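Local coordinates for inositol monophosphatase family protein (Staphylococcus aureus, PDB 5I3S), which probably hydrolyses the phosphate ester of inositol monophosphate or a related sugar phosphate, releasing inorganic phosphate, at residues Gln8-Glu13 / Asp51-Thr56; Lys19-Gln24 / Thr39-Ala44; Asp47-Thr52 / Phe98-Gly103. One frame throughout, in Å; residues are numbered along the deposited sequence.

Interaction 1: residues Gln8-Glu13 / Asp51-Thr56; sequences QGLIQE and DTILET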
ATOM      1  N   GLN A   8      25.875   2.782   6.581  1.00 26.86           N
ATOM      2  CA  GLN A   8      24.761   3.271   7.369  1.00 27.47           C
ATOM      3  C   GLN A   8      24.653   4.789   7.345  1.00 26.56           C
ATOM      4  O   GLN A   8      23.602   5.321   7.042  1.00 28.77           O
ATOM      5  CB  GLN A   8      24.895   2.727   8.784  1.00 29.70           C
ATOM      6  CG  GLN A   8      23.749   2.976   9.718  1.00 32.33           C
ATOM      7  CD  GLN A   8      23.630   1.900  10.764  1.00 34.50           C
ATOM      8  OE1 GLN A   8      23.593   0.716  10.451  1.00 38.70           O
ATOM      9  NE2 GLN A   8      23.583   2.302  12.015  1.00 37.08           N
ATOM     10  N   GLY A   9      25.734   5.478   7.615  1.00 25.58           N
ATOM     11  CA  GLY A   9      25.734   6.933   7.642  1.00 26.46           C
ATOM     12  C   GLY A   9      25.543   7.526   6.274  1.00 26.61           C
ATOM     13  O   GLY A   9      24.712   8.429   6.077  1.00 28.30           O
ATOM     14  N   LEU A  10      26.284   6.979   5.315  1.00 25.47           N
ATOM     15  CA  LEU A  10      26.139   7.337   3.900  1.00 23.90           C
ATOM     16  C   LEU A  10      24.685   7.279   3.421  1.00 23.32           C
ATOM     17  O   LEU A  10      24.196   8.201   2.788  1.00 22.68           O
ATOM     18  CB  LEU A  10      26.985   6.394   3.041  1.00 25.11           C
ATOM     19  CG  LEU A  10      26.877   6.574   1.526  1.00 25.60           C
ATOM     20  CD1 LEU A  10      27.290   7.989   1.148  1.00 27.11           C
ATOM     21  CD2 LEU A  10      27.748   5.575   0.810  1.00 26.66           C
ATOM     22  N   ILE A  11      23.975   6.199   3.706  1.00 21.77           N
ATOM     23  CA  ILE A  11      22.609   6.096   3.162  1.00 21.41           C
ATOM     24  C   ILE A  11      21.687   7.151   3.813  1.00 20.54           C
ATOM     25  O   ILE A  11      20.883   7.777   3.125  1.00 18.60           O
ATOM     26  CB  ILE A  11      22.068   4.649   3.211  1.00 20.46           C
ATOM     27  CG1 ILE A  11      20.870   4.486   2.284  1.00 20.58           C
ATOM     28  CG2 ILE A  11      21.776   4.201   4.630  1.00 20.25           C
ATOM     29  CD1 ILE A  11      20.382   3.046   2.200  1.00 21.05           C
ATOM     30  N   GLN A  12      21.854   7.356   5.121  1.00 20.18           N
ATOM     31  CA  GLN A  12      21.104   8.357   5.880  1.00 21.14           C
ATOM     32  C   GLN A  12      21.401   9.777   5.398  1.00 21.95           C
ATOM     33  O   GLN A  12      20.503  10.572   5.159  1.00 23.72           O
ATOM     34  CB  GLN A  12      21.384   8.215   7.366  1.00 20.67           C
ATOM     35  CG  GLN A  12      20.673   7.031   7.961  1.00 21.35           C
ATOM     36  CD  GLN A  12      21.146   6.695   9.375  1.00 24.78           C
ATOM     37  OE1 GLN A  12      22.237   6.126   9.577  1.00 27.32           O
ATOM     38  NE2 GLN A  12      20.324   7.014  10.357  1.00 24.98           N
ATOM     39  N   GLU A  13      22.664  10.051   5.174  1.00 23.33           N
ATOM     40  CA  GLU A  13      23.086  11.339   4.692  1.00 26.26           C
ATOM     41  C   GLU A  13      22.573  11.602   3.254  1.00 24.80           C
ATOM     42  O   GLU A  13      22.091  12.709   2.947  1.00 24.50           O
ATOM     43  CB  GLU A  13      24.625  11.417   4.858  1.00 30.46           C
ATOM     44  CG  GLU A  13      25.276  12.781   4.644  1.00 35.54           C
ATOM     45  CD  GLU A  13      24.559  13.909   5.330  1.00 38.01           C
ATOM     46  OE1 GLU A  13      24.302  13.802   6.547  1.00 37.32           O
ATOM     47  OE2 GLU A  13      24.230  14.892   4.624  1.00 48.43           O
ATOM     48  N   ASP A  51      30.464   8.550  -5.424  1.00 37.27           N
ATOM     49  CA  ASP A  51      31.688   9.332  -5.166  1.00 36.96           C
ATOM     50  C   ASP A  51      32.206   9.189  -3.779  1.00 35.90           C
ATOM     51  O   ASP A  51      33.397   9.215  -3.571  1.00 37.16           O
ATOM     52  CB  ASP A  51      31.490  10.821  -5.438  1.00 36.36           C
ATOM     53  CG  ASP A  51      31.287  11.117  -6.880  1.00 35.46           C
ATOM     54  OD1 ASP A  51      31.716  10.307  -7.739  1.00 36.98           O
ATOM     55  OD2 ASP A  51      30.665  12.169  -7.153  1.00 40.05           O
ATOM     56  N   THR A  52      31.308   9.093  -2.827  1.00 36.91           N
ATOM     57  CA  THR A  52      31.686   8.867  -1.439  1.00 36.99           C
ATOM     58  C   THR A  52      32.314   7.487  -1.239  1.00 39.14           C
ATOM     59  O   THR A  52      33.295   7.367  -0.506  1.00 40.86           O
ATOM     60  CB  THR A  52      30.441   9.008  -0.558  1.00 34.31           C
ATOM     61  OG1 THR A  52      29.935  10.316  -0.755  1.00 34.26           O
ATOM     62  CG2 THR A  52      30.719   8.747   0.927  1.00 32.26           C
ATOM     63  N   ILE A  53      31.737   6.454  -1.864  1.00 40.98           N
ATOM     64  CA  ILE A  53      32.324   5.096  -1.792  1.00 42.26           C
ATOM     65  C   ILE A  53      33.757   5.126  -2.412  1.00 41.15           C
ATOM     66  O   ILE A  53      34.692   4.771  -1.729  1.00 39.31           O
ATOM     67  CB  ILE A  53      31.462   3.989  -2.492  1.00 38.26           C
ATOM     68  CG1 ILE A  53      30.052   3.838  -1.867  1.00 36.29           C
ATOM     69  CG2 ILE A  53      32.184   2.649  -2.429  1.00 37.24           C
ATOM     70  CD1 ILE A  53      29.005   3.336  -2.865  1.00 33.50           C
ATOM     71  N   LEU A  54      33.878   5.596  -3.669  1.00 44.33           N
ATOM     72  CA  LEU A  54      35.150   5.703  -4.427  1.00 49.38           C
ATOM     73  C   LEU A  54      36.268   6.479  -3.700  1.00 53.48           C
ATOM     74  O   LEU A  54      37.427   6.058  -3.716  1.00 58.26           O
ATOM     75  CB  LEU A  54      34.912   6.333  -5.827  1.00 47.23           C
ATOM     76  N   GLU A  55      35.921   7.610  -3.081  1.00 53.18           N
ATOM     77  CA  GLU A  55      36.879   8.401  -2.267  1.00 53.83           C
ATOM     78  C   GLU A  55      37.460   7.578  -1.121  1.00 47.68           C
ATOM     79  O   GLU A  55      38.637   7.697  -0.797  1.00 47.61           O
ATOM     80  CB  GLU A  55      36.216   9.670  -1.674  1.00 49.73           C
ATOM     81  N   THR A  56      36.630   6.751  -0.511  1.00 42.43           N
ATOM     82  CA  THR A  56      36.987   6.129   0.750  1.00 45.61           C
ATOM     83  C   THR A  56      37.531   4.726   0.582  1.00 43.13           C
ATOM     84  O   THR A  56      38.419   4.336   1.305  1.00 39.49           O
ATOM     85  CB  THR A  56      35.782   6.128   1.714  1.00 43.59           C
ATOM     86  OG1 THR A  56      35.168   7.433   1.699  1.00 50.48           O
ATOM     87  CG2 THR A  56      36.223   5.784   3.113  1.00 39.81           C
TER
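Leu10 spreads its forked end over Thr52 and Ile53, one methyl to each. The methyl CD1 of Leu10 meets CG2 of Thr52 at 3.5 Å, and the same CD1 lies 3.7 Å from CB of Thr52; these two side chains reach toward each other and touch tip to tip. The other branch, CD2 of Leu10, rests 3.9 Å from CG1 of Ile53, where the two chains cross at about a right angle. With its CG anti to the backbone N (chi1 176°), the leucine extends from helix 2-24 toward helix 37-56. The backbones stay apart: CA of Leu10 and CA of Thr52 are separated by 7.8 Å.

Thr52 turns its methyl to the leucine and its hydroxyl back to its own helix. The methyl takes the closest contact, while OG1, beside its own backbone N (chi1 -59°), hydrogen-bonds to the carbonyl of Phe48 one turn earlier. The polar end is thus satisfied inside its own helix, and what it offers Leu10 is mainly carbon. One turn later the same device recurs, as OG1 of Thr56 gives a 2.9 Å hydrogen bond to O of Thr52 near the end of the helix.

The contact is purely apolar and small, 117 Å² in all, but it belongs to a larger layer. Phe48 and Ile49 of helix 37-56 also pack on Leu10, and Trp80 of strand 78-83 touches both Leu10 and Ile53. On the neighbouring side of helix 2-24, Ile11 rests on Phe114 and Tyr116 of strand 109-117, so the paired helices lie against the large, mainly antiparallel sheet.

Interaction 2: residues Lys19-Gln24 / Thr39-Ala44; sequences KQLMEQ and TNVDKA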
ATOM      1  N   LYS A  19      15.713  14.943   0.525  1.00 28.20           N
ATOM      2  CA  LYS A  19      14.725  15.932   1.064  1.00 29.69           C
ATOM      3  C   LYS A  19      15.095  17.401   0.731  1.00 29.21           C
ATOM      4  O   LYS A  19      14.230  18.207   0.430  1.00 27.30           O
ATOM      5  CB  LYS A  19      14.478  15.755   2.578  1.00 30.30           C
ATOM      6  CG  LYS A  19      14.224  14.306   2.988  1.00 34.27           C
ATOM      7  CD  LYS A  19      13.134  14.097   4.037  1.00 36.92           C
ATOM      8  CE  LYS A  19      13.415  14.757   5.382  1.00 39.80           C
ATOM      9  NZ  LYS A  19      14.822  14.641   5.855  1.00 40.54           N
ATOM     10  N   GLN A  20      16.378  17.731   0.770  1.00 31.94           N
ATOM     11  CA  GLN A  20      16.847  19.053   0.347  1.00 36.93           C
ATOM     12  C   GLN A  20      16.520  19.366  -1.113  1.00 37.03           C
ATOM     13  O   GLN A  20      16.082  20.486  -1.410  1.00 37.40           O
ATOM     14  CB  GLN A  20      18.358  19.206   0.562  1.00 37.18           C
ATOM     15  CG  GLN A  20      18.702  19.567   1.985  1.00 37.57           C
ATOM     16  CD  GLN A  20      20.175  19.395   2.309  1.00 42.57           C
ATOM     17  OE1 GLN A  20      21.027  19.208   1.431  1.00 45.28           O
ATOM     18  NE2 GLN A  20      20.479  19.451   3.583  1.00 44.26           N
ATOM     19  N   LEU A  21      16.739  18.393  -2.004  1.00 33.32           N
ATOM     20  CA  LEU A  21      16.393  18.582  -3.402  1.00 33.49           C
ATOM     21  C   LEU A  21      14.882  18.747  -3.603  1.00 38.00           C
ATOM     22  O   LEU A  21      14.451  19.622  -4.378  1.00 41.38           O
ATOM     23  CB  LEU A  21      17.022  17.509  -4.310  1.00 30.26           C
ATOM     24  CG  LEU A  21      18.552  17.694  -4.468  1.00 29.33           C
ATOM     25  CD1 LEU A  21      19.246  16.457  -5.010  1.00 30.41           C
ATOM     26  CD2 LEU A  21      18.924  18.885  -5.344  1.00 29.19           C
ATOM     27  N   MET A  22      14.082  17.952  -2.887  1.00 38.10           N
ATOM     28  CA  MET A  22      12.640  18.079  -2.967  1.00 37.48           C
ATOM     29  C   MET A  22      12.177  19.454  -2.472  1.00 42.71           C
ATOM     30  O   MET A  22      11.352  20.093  -3.129  1.00 44.63           O
ATOM     31  CB  MET A  22      11.935  16.972  -2.189  1.00 33.42           C
ATOM     32  CG  MET A  22      12.095  15.582  -2.803  1.00 31.30           C
ATOM     33  SD  MET A  22      11.739  14.281  -1.611  1.00 27.01           S
ATOM     34  CE  MET A  22       9.934  14.407  -1.501  1.00 26.98           C
ATOM     35  N   GLU A  23      12.705  19.909  -1.334  1.00 47.60           N
ATOM     36  CA  GLU A  23      12.429  21.286  -0.828  1.00 50.56           C
ATOM     37  C   GLU A  23      12.701  22.401  -1.886  1.00 50.26           C
ATOM     38  O   GLU A  23      11.793  23.181  -2.173  1.00 49.39           O
ATOM     39  CB  GLU A  23      13.186  21.584   0.493  1.00 49.60           C
ATOM     40  CG  GLU A  23      12.604  20.890   1.726  1.00 50.42           C
ATOM     41  CD  GLU A  23      13.575  20.807   2.901  1.00 45.95           C
ATOM     42  N   GLN A  24      13.904  22.444  -2.472  1.00 46.57           N
ATOM     43  CA  GLN A  24      14.297  23.493  -3.447  1.00 53.20           C
ATOM     44  C   GLN A  24      13.255  23.742  -4.565  1.00 56.22           C
ATOM     45  O   GLN A  24      12.876  24.889  -4.878  1.00 57.76           O
ATOM     46  CB  GLN A  24      15.632  23.128  -4.117  1.00 55.18           C
ATOM     47  CG  GLN A  24      16.872  23.348  -3.255  1.00 62.30           C
ATOM     48  CD  GLN A  24      18.149  22.773  -3.879  1.00 68.56           C
ATOM     49  OE1 GLN A  24      18.985  22.188  -3.176  1.00 69.66           O
ATOM     50  NE2 GLN A  24      18.297  22.923  -5.205  1.00 65.95           N
ATOM     51  N   THR A  39      14.252  12.027 -12.146  1.00 39.62           N
ATOM     52  CA  THR A  39      15.480  11.792 -12.907  1.00 41.19           C
ATOM     53  C   THR A  39      16.630  12.572 -12.289  1.00 41.56           C
ATOM     54  O   THR A  39      17.682  11.995 -12.025  1.00 42.30           O
ATOM     55  CB  THR A  39      15.360  12.230 -14.376  1.00 42.67           C
ATOM     56  OG1 THR A  39      14.054  11.915 -14.849  1.00 45.98           O
ATOM     57  CG2 THR A  39      16.399  11.511 -15.245  1.00 43.46           C
ATOM     58  N   ASN A  40      16.406  13.862 -12.013  1.00 41.47           N
ATOM     59  CA  ASN A  40      17.468  14.716 -11.474  1.00 41.24           C
ATOM     60  C   ASN A  40      17.922  14.279 -10.081  1.00 35.78           C
ATOM     61  O   ASN A  40      19.138  14.142  -9.858  1.00 31.49           O
ATOM     62  CB  ASN A  40      17.091  16.208 -11.513  1.00 45.34           C
ATOM     63  CG  ASN A  40      17.379  16.859 -12.874  1.00 50.16           C
ATOM     64  OD1 ASN A  40      17.444  16.188 -13.914  1.00 45.14           O
ATOM     65  ND2 ASN A  40      17.544  18.188 -12.866  1.00 54.61           N
ATOM     66  N   VAL A  41      16.963  14.039  -9.177  1.00 31.86           N
ATOM     67  CA  VAL A  41      17.284  13.505  -7.814  1.00 30.35           C
ATOM     68  C   VAL A  41      17.922  12.109  -7.852  1.00 29.80           C
ATOM     69  O   VAL A  41      18.828  11.825  -7.051  1.00 33.01           O
ATOM     70  CB  VAL A  41      16.067  13.541  -6.856  1.00 30.57           C
ATOM     71  CG1 VAL A  41      16.366  12.876  -5.504  1.00 31.81           C
ATOM     72  CG2 VAL A  41      15.675  14.969  -6.597  1.00 29.95           C
ATOM     73  N   ASP A  42      17.501  11.280  -8.801  1.00 29.49           N
ATOM     74  CA  ASP A  42      18.037   9.940  -8.982  1.00 31.43           C
ATOM     75  C   ASP A  42      19.551  10.014  -9.310  1.00 31.31           C
ATOM     76  O   ASP A  42      20.389   9.321  -8.680  1.00 34.14           O
ATOM     77  CB  ASP A  42      17.244   9.169 -10.090  1.00 33.13           C
ATOM     78  CG  ASP A  42      16.816   7.775  -9.662  1.00 35.72           C
ATOM     79  OD1 ASP A  42      17.659   7.034  -9.167  1.00 39.05           O
ATOM     80  OD2 ASP A  42      15.645   7.388  -9.828  1.00 39.63           O
ATOM     81  N   LYS A  43      19.903  10.848 -10.285  1.00 32.86           N
ATOM     82  CA  LYS A  43      21.318  11.072 -10.680  1.00 33.56           C
ATOM     83  C   LYS A  43      22.096  11.693  -9.522  1.00 31.45           C
ATOM     84  O   LYS A  43      23.168  11.210  -9.187  1.00 33.85           O
ATOM     85  CB  LYS A  43      21.448  11.957 -11.954  1.00 33.89           C
ATOM     86  N   ALA A  44      21.538  12.732  -8.894  1.00 29.67           N
ATOM     87  CA  ALA A  44      22.215  13.402  -7.781  1.00 30.90           C
ATOM     88  C   ALA A  44      22.575  12.389  -6.697  1.00 31.29           C
ATOM     89  O   ALA A  44      23.745  12.315  -6.252  1.00 30.61           O
ATOM     90  CB  ALA A  44      21.353  14.505  -7.183  1.00 28.74           C
TER
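Val41 is the first residue of Thr39-Ala44 to touch the other helix: its methyl CG2 packs 3.7 Å from CB of Leu21. The valine sets this methyl anti to its carbonyl carbon and CG1 anti to its backbone N (chi1 175°), and it is the CG2 branch that meets the leucine. The two side chains run past each other in opposite directions. As a result CG2 of Val41 lies beside the root of Leu21 and is also 4.2 Å from its methyl CD1. The backbones come nearest here, with CA of Val41 and CA of Leu21 6.8 Å apart. Val41 also touches Ile85 of the short strand 85-86, just after strand 78-83.

Asp42 turns elsewhere, touching Pro84, Ile85 and Thr88 of the family's Asp-Pro-Ile-Asp-Gly-Thr signature (residues 83-88). Its OD1 lies near the carboxylates of Glu65 and Glu66, an acidic cluster consistent with the metal-dependent active site of relatives. Three residues after Val41, almost one turn on, Ala44 comes to the interface. CB of Ala44 receives the CD1 methyl of Leu21 at 3.6 Å. Leu21, with CG anti to the carbonyl carbon (chi1 -72°), therefore spans two positions of the opposing helix, its base against Val41 and one tip against Ala44. Met22, the next residue, packs instead on Phe91 of helix 88-94.

The seam joins the C-terminal end of helix 2-24 to the early part of helix 37-56. Leu21 and Ala44 are only partly buried, whereas Val41 is buried. The touching atoms are all aliphatic carbon, and the two segments together bury 141 Å², so cohesion here must come from van der Waals fit and the exclusion of water, with no polar pairing to fix a direction.

Interaction 3: residues Asp47-Thr52 / Phe98-Gly103; sequences DFIFDT and FAISIG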
ATOM      1  N   ASP A  47      25.278   9.676  -7.849  1.00 31.60           N
ATOM      2  CA  ASP A  47      26.612  10.326  -7.954  1.00 33.01           C
ATOM      3  C   ASP A  47      27.214  10.629  -6.586  1.00 31.74           C
ATOM      4  O   ASP A  47      28.415  10.435  -6.402  1.00 33.13           O
ATOM      5  CB  ASP A  47      26.541  11.605  -8.797  1.00 33.13           C
ATOM      6  CG  ASP A  47      26.360  11.317 -10.262  1.00 35.64           C
ATOM      7  OD1 ASP A  47      26.744  10.196 -10.668  1.00 40.82           O
ATOM      8  OD2 ASP A  47      25.861  12.191 -11.005  1.00 36.30           O
ATOM      9  N   PHE A  48      26.387  11.067  -5.630  1.00 28.38           N
ATOM     10  CA  PHE A  48      26.846  11.258  -4.246  1.00 27.30           C
ATOM     11  C   PHE A  48      27.277   9.932  -3.660  1.00 26.68           C
ATOM     12  O   PHE A  48      28.348   9.848  -3.091  1.00 25.26           O
ATOM     13  CB  PHE A  48      25.747  11.879  -3.348  1.00 26.50           C
ATOM     14  CG  PHE A  48      26.103  11.887  -1.879  1.00 26.49           C
ATOM     15  CD1 PHE A  48      27.143  12.694  -1.392  1.00 26.84           C
ATOM     16  CD2 PHE A  48      25.421  11.088  -0.969  1.00 26.64           C
ATOM     17  CE1 PHE A  48      27.473  12.705  -0.026  1.00 25.94           C
ATOM     18  CE2 PHE A  48      25.739  11.111   0.390  1.00 27.11           C
ATOM     19  CZ  PHE A  48      26.781  11.906   0.854  1.00 26.73           C
ATOM     20  N   ILE A  49      26.435   8.902  -3.802  1.00 27.15           N
ATOM     21  CA  ILE A  49      26.736   7.562  -3.225  1.00 28.58           C
ATOM     22  C   ILE A  49      27.968   6.915  -3.875  1.00 31.07           C
ATOM     23  O   ILE A  49      28.857   6.433  -3.177  1.00 29.98           O
ATOM     24  CB  ILE A  49      25.516   6.626  -3.263  1.00 27.05           C
ATOM     25  CG1 ILE A  49      24.419   7.166  -2.321  1.00 27.30           C
ATOM     26  CG2 ILE A  49      25.889   5.207  -2.861  1.00 26.87           C
ATOM     27  CD1 ILE A  49      23.034   6.583  -2.579  1.00 26.97           C
ATOM     28  N   PHE A  50      28.017   6.937  -5.203  1.00 35.01           N
ATOM     29  CA  PHE A  50      29.198   6.508  -5.942  1.00 39.19           C
ATOM     30  C   PHE A  50      30.498   7.225  -5.471  1.00 38.62           C
ATOM     31  O   PHE A  50      31.496   6.584  -5.115  1.00 37.97           O
ATOM     32  CB  PHE A  50      28.932   6.751  -7.435  1.00 42.24           C
ATOM     33  CG  PHE A  50      30.102   6.458  -8.323  1.00 47.94           C
ATOM     34  CD1 PHE A  50      30.603   5.159  -8.424  1.00 48.84           C
ATOM     35  CD2 PHE A  50      30.695   7.481  -9.083  1.00 51.32           C
ATOM     36  CE1 PHE A  50      31.687   4.877  -9.250  1.00 52.45           C
ATOM     37  CE2 PHE A  50      31.771   7.205  -9.916  1.00 55.24           C
ATOM     38  CZ  PHE A  50      32.267   5.897  -9.999  1.00 55.29           C
ATOM     39  N   ASP A  51      30.464   8.550  -5.424  1.00 37.27           N
ATOM     40  CA  ASP A  51      31.688   9.332  -5.166  1.00 36.96           C
ATOM     41  C   ASP A  51      32.206   9.189  -3.779  1.00 35.90           C
ATOM     42  O   ASP A  51      33.397   9.215  -3.571  1.00 37.16           O
ATOM     43  CB  ASP A  51      31.490  10.821  -5.438  1.00 36.36           C
ATOM     44  CG  ASP A  51      31.287  11.117  -6.880  1.00 35.46           C
ATOM     45  OD1 ASP A  51      31.716  10.307  -7.739  1.00 36.98           O
ATOM     46  OD2 ASP A  51      30.665  12.169  -7.153  1.00 40.05           O
ATOM     47  N   THR A  52      31.308   9.093  -2.827  1.00 36.91           N
ATOM     48  CA  THR A  52      31.686   8.867  -1.439  1.00 36.99           C
ATOM     49  C   THR A  52      32.314   7.487  -1.239  1.00 39.14           C
ATOM     50  O   THR A  52      33.295   7.367  -0.506  1.00 40.86           O
ATOM     51  CB  THR A  52      30.441   9.008  -0.558  1.00 34.31           C
ATOM     52  OG1 THR A  52      29.935  10.316  -0.755  1.00 34.26           O
ATOM     53  CG2 THR A  52      30.719   8.747   0.927  1.00 32.26           C
ATOM     54  N   PHE A  98       9.061   5.632  -0.880  1.00 15.96           N
ATOM     55  CA  PHE A  98      10.159   5.249  -1.738  1.00 16.22           C
ATOM     56  C   PHE A  98      11.398   5.100  -0.893  1.00 16.14           C
ATOM     57  O   PHE A  98      11.542   5.776   0.111  1.00 16.42           O
ATOM     58  CB  PHE A  98      10.437   6.306  -2.810  1.00 17.68           C
ATOM     59  CG  PHE A  98      10.767   7.675  -2.253  1.00 17.87           C
ATOM     60  CD1 PHE A  98      12.082   8.014  -1.897  1.00 18.83           C
ATOM     61  CD2 PHE A  98       9.783   8.606  -2.095  1.00 18.08           C
ATOM     62  CE1 PHE A  98      12.396   9.269  -1.392  1.00 18.46           C
ATOM     63  CE2 PHE A  98      10.079   9.874  -1.595  1.00 18.76           C
ATOM     64  CZ  PHE A  98      11.382  10.205  -1.239  1.00 18.84           C
ATOM     65  N   ALA A  99      12.302   4.229  -1.310  1.00 15.54           N
ATOM     66  CA  ALA A  99      13.491   3.955  -0.494  1.00 16.90           C
ATOM     67  C   ALA A  99      14.796   4.101  -1.283  1.00 16.79           C
ATOM     68  O   ALA A  99      14.800   3.899  -2.470  1.00 17.31           O
ATOM     69  CB  ALA A  99      13.400   2.559   0.109  1.00 16.24           C
ATOM     70  N   ILE A 100      15.876   4.459  -0.611  1.00 16.25           N
ATOM     71  CA  ILE A 100      17.191   4.144  -1.139  1.00 17.22           C
ATOM     72  C   ILE A 100      17.528   2.739  -0.604  1.00 17.45           C
ATOM     73  O   ILE A 100      17.200   2.422   0.560  1.00 17.18           O
ATOM     74  CB  ILE A 100      18.287   5.111  -0.676  1.00 18.20           C
ATOM     75  CG1 ILE A 100      17.879   6.576  -0.830  1.00 18.12           C
ATOM     76  CG2 ILE A 100      19.591   4.822  -1.433  1.00 18.55           C
ATOM     77  CD1 ILE A 100      18.693   7.527   0.034  1.00 18.18           C
ATOM     78  N   SER A 101      18.116   1.908  -1.472  1.00 17.11           N
ATOM     79  CA  SER A 101      18.478   0.529  -1.166  1.00 16.42           C
ATOM     80  C   SER A 101      19.939   0.239  -1.506  1.00 17.34           C
ATOM     81  O   SER A 101      20.372   0.481  -2.605  1.00 16.67           O
ATOM     82  CB  SER A 101      17.616  -0.433  -1.994  1.00 15.68           C
ATOM     83  OG  SER A 101      17.848  -1.811  -1.661  1.00 14.06           O
ATOM     84  N   ILE A 102      20.672  -0.362  -0.582  1.00 19.79           N
ATOM     85  CA  ILE A 102      22.103  -0.633  -0.765  1.00 20.58           C
ATOM     86  C   ILE A 102      22.329  -2.024  -0.279  1.00 21.96           C
ATOM     87  O   ILE A 102      22.011  -2.330   0.858  1.00 22.46           O
ATOM     88  CB  ILE A 102      23.003   0.342   0.050  1.00 20.80           C
ATOM     89  CG1 ILE A 102      23.073   1.700  -0.659  1.00 20.41           C
ATOM     90  CG2 ILE A 102      24.403  -0.198   0.253  1.00 20.53           C
ATOM     91  CD1 ILE A 102      23.782   2.790   0.112  1.00 20.89           C
ATOM     92  N   GLY A 103      22.823  -2.879  -1.171  1.00 22.11           N
ATOM     93  CA  GLY A 103      23.281  -4.191  -0.787  1.00 22.14           C
ATOM     94  C   GLY A 103      24.780  -4.221  -0.989  1.00 22.24           C
ATOM     95  O   GLY A 103      25.326  -3.677  -1.976  1.00 22.20           O
TER
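Ile49 reaches from helix 37-56 to two isoleucines of strand 99-106, with a different branch for each. Its CG1 is anti to the carbonyl carbon (chi1 -66°) and the chain is extended at chi2 (163°), which carries CD1 to 4.0 Å from CG2 of Ile100. The shorter branch, CG2 of Ile49, faces CD1 of Ile102 at 4.4 Å, a looser approach. Ile100 likewise has CG1 anti to the carbonyl carbon, which leaves its CG2 to meet Ile49; the two chains slide past each other in opposite directions, branch methyl against end methyl. Ile102, extended at chi2 (173°), carries its own CD1 toward Ile49.

Ile100 and Ile102 alternate with Ala99, Ser101 and Gly103, so both isoleucines point to the same face of the strand. The superfamily fold is a layered alpha-beta-alpha-beta-alpha sandwich, and here the pair of N-terminal helices packs on one face of its first sheet. Strand 99-106 lies between strands 78-83 and 109-117 of that sheet, where backbone hydrogen bonds join Ser101 to Asp83 and Ile100 to Tyr116. Trp80 and Val82 of strand 78-83 also touch Ile102.

On the helix, OG1 of Thr52, held by the Phe48 carbonyl, sits 3.5 Å above one face of the Phe48 ring, offset toward its rim.

From the N terminus, helix 2-24 supplies the first segments of interactions 1 and 2, and helix 37-56 the second. Interaction 2 closes the shorter loop, between the end of the first helix and the start of the next; interaction 1 closes a wider loop around it, so the two nest along an antiparallel helix pair, with centres about 17 Å apart. Interaction 3 then opens on Asp47-Thr52, overlapping interaction 1 at Asp51 and Thr52, and closes on strand 99-106, tying the helix pair to the sheet. Interactions 1 and 3 touch, as where Ile11 meets Ile102; interaction 2 reaches interaction 3 through Met22 and Phe98.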